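Myo-inositol-1-phosphate synthase-related protein (Thermotoga maritima MSB8, PDB 3CIN) belongs to the myo-inositol-1-phosphate synthase family, pairing a Rossmann-type domain that binds nicotinamide-adenine-dinucleotide with a second domain built on a mixed beta sheet. Local coordinates at residues 227-230 / 231-235. Sequence-based numbering, arbitrary orientation.
Sequences PFTA and DVLSH
A230 O and S234 meet within one continuous alpha helix, where successive i to i+4 bonds link residues 227-230 to 231-235: V232 N reaches F228 O at 3.1 Å, and L233 N reaches T229 O at 2.9 Å. The principle that one helical carbonyl can accept from both a backbone N-H and a side-chain hydroxyl is seen at A230 O. S234 turns OG back beside its own backbone N (chi1 -66°), and the hydroxyl donates to A230 O at 3.1 Å from above the carbonyl plane. S234 N approaches that oxygen from the opposite face at 2.9 Å, so A230 O accepts two donors, and the hydroxyl of buried S234 has its hydrogen bond inside the helix. One residue back, T229 CG2 and L233 CD1 lie side by side, 4.0 Å apart, both side chains packing against V246, with I306 touching T229 and I308 touching L233; T229 OG1 instead bonds Q248 OE1. F228 and D231 meet at a slant, CD1 to OD2 4.1 Å, with ring and carboxylate planes 79° apart. The F228 ring also meets the ring of H235 of a second subunit. Helix 225-238 is thus buried between strands 242-252 and 301-311 and the second subunit, a helix packed on a mixed beta sheet in an alpha+beta arrangement, with the serine-to-backbone i-4 bond common in helices.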
loop_
_atom_site.group_PDB
_atom_site.type_symbol
_atom_site.label_atom_id
_atom_site.label_comp_id
_atom_site.label_asym_id
_atom_site.label_seq_id
_atom_site.Cartn_x
_atom_site.Cartn_y
_atom_site.Cartn_z
ATOM N N PRO A 227 -14.450 -3.771 9.299
ATOM C CA PRO A 227 -15.188 -4.582 8.323
ATOM C C PRO A 227 -14.369 -5.045 7.101
ATOM O O PRO A 227 -14.627 -6.139 6.551
ATOM C CB PRO A 227 -16.340 -3.660 7.925
ATOM C CG PRO A 227 -16.546 -2.863 9.150
ATOM C CD PRO A 227 -15.128 -2.487 9.525
ATOM N N PHE A 228 -13.403 -4.249 6.669
ATOM C CA PHE A 228 -12.507 -4.660 5.597
ATOM C C PHE A 228 -11.613 -5.799 6.075
ATOM O O PHE A 228 -11.473 -6.816 5.367
ATOM C CB PHE A 228 -11.642 -3.492 5.107
ATOM C CG PHE A 228 -12.394 -2.544 4.230
ATOM C CD1 PHE A 228 -12.763 -2.936 2.948
ATOM C CD2 PHE A 228 -12.759 -1.289 4.695
ATOM C CE1 PHE A 228 -13.482 -2.061 2.123
ATOM C CE2 PHE A 228 -13.487 -0.402 3.887
ATOM C CZ PHE A 228 -13.847 -0.796 2.599
ATOM N N THR A 229 -11.049 -5.684 7.277
ATOM C CA THR A 229 -10.245 -6.807 7.848
ATOM C C THR A 229 -11.073 -8.098 7.921
ATOM O O THR A 229 -10.623 -9.171 7.500
ATOM C CB THR A 229 -9.772 -6.430 9.225
ATOM O OG1 THR A 229 -8.996 -5.233 9.107
ATOM C CG2 THR A 229 -9.020 -7.546 9.935
ATOM N N ALA A 230 -12.322 -7.956 8.349
ATOM C CA ALA A 230 -13.197 -9.079 8.513
ATOM C C ALA A 230 -13.495 -9.755 7.164
ATOM O O ALA A 230 -13.510 -10.966 7.069
ATOM C CB ALA A 230 -14.497 -8.684 9.238
ATOM N N ASP A 231 -13.710 -8.960 6.132
ATOM C CA ASP A 231 -13.913 -9.468 4.785
ATOM C C ASP A 231 -12.710 -10.285 4.298
ATOM O O ASP A 231 -12.860 -11.396 3.755
ATOM C CB ASP A 231 -14.092 -8.315 3.840
ATOM C CG ASP A 231 -15.228 -7.384 4.209
ATOM O OD1 ASP A 231 -16.222 -7.805 4.861
ATOM O OD2 ASP A 231 -15.141 -6.202 3.777
ATOM N N VAL A 232 -11.502 -9.755 4.471
ATOM C CA VAL A 232 -10.325 -10.521 4.103
ATOM C C VAL A 232 -10.244 -11.801 4.913
ATOM O O VAL A 232 -9.995 -12.869 4.355
ATOM C CB VAL A 232 -9.030 -9.711 4.241
ATOM C CG1 VAL A 232 -7.754 -10.511 3.823
ATOM C CG2 VAL A 232 -9.091 -8.404 3.382
ATOM N N LEU A 233 -10.458 -11.714 6.219
ATOM C CA LEU A 233 -10.388 -12.932 7.033
ATOM C C LEU A 233 -11.391 -14.007 6.546
ATOM O O LEU A 233 -11.081 -15.209 6.565
ATOM C CB LEU A 233 -10.617 -12.610 8.502
ATOM C CG LEU A 233 -9.472 -11.740 9.097
ATOM C CD1 LEU A 233 -9.815 -11.439 10.572
ATOM C CD2 LEU A 233 -8.062 -12.362 8.950
ATOM N N SER A 234 -12.581 -13.570 6.145
ATOM C CA SER A 234 -13.602 -14.498 5.682
ATOM C C SER A 234 -13.096 -15.255 4.449
ATOM O O SER A 234 -13.255 -16.471 4.368
ATOM C CB SER A 234 -14.922 -13.791 5.395
ATOM O OG SER A 234 -15.493 -13.255 6.610
ATOM N N HIS A 235 -12.506 -14.540 3.497
ATOM C CA HIS A 235 -11.836 -15.062 2.267
ATOM C C HIS A 235 -10.803 -16.113 2.619
ATOM O O HIS A 235 -10.711 -17.206 2.060
ATOM C CB HIS A 235 -11.104 -13.872 1.553
ATOM C CG HIS A 235 -10.742 -14.123 0.110
ATOM N ND1 HIS A 235 -9.442 -14.260 -0.335
ATOM C CD2 HIS A 235 -11.522 -14.237 -0.991
ATOM C CE1 HIS A 235 -9.441 -14.455 -1.645
ATOM N NE2 HIS A 235 -10.692 -14.449 -2.065
#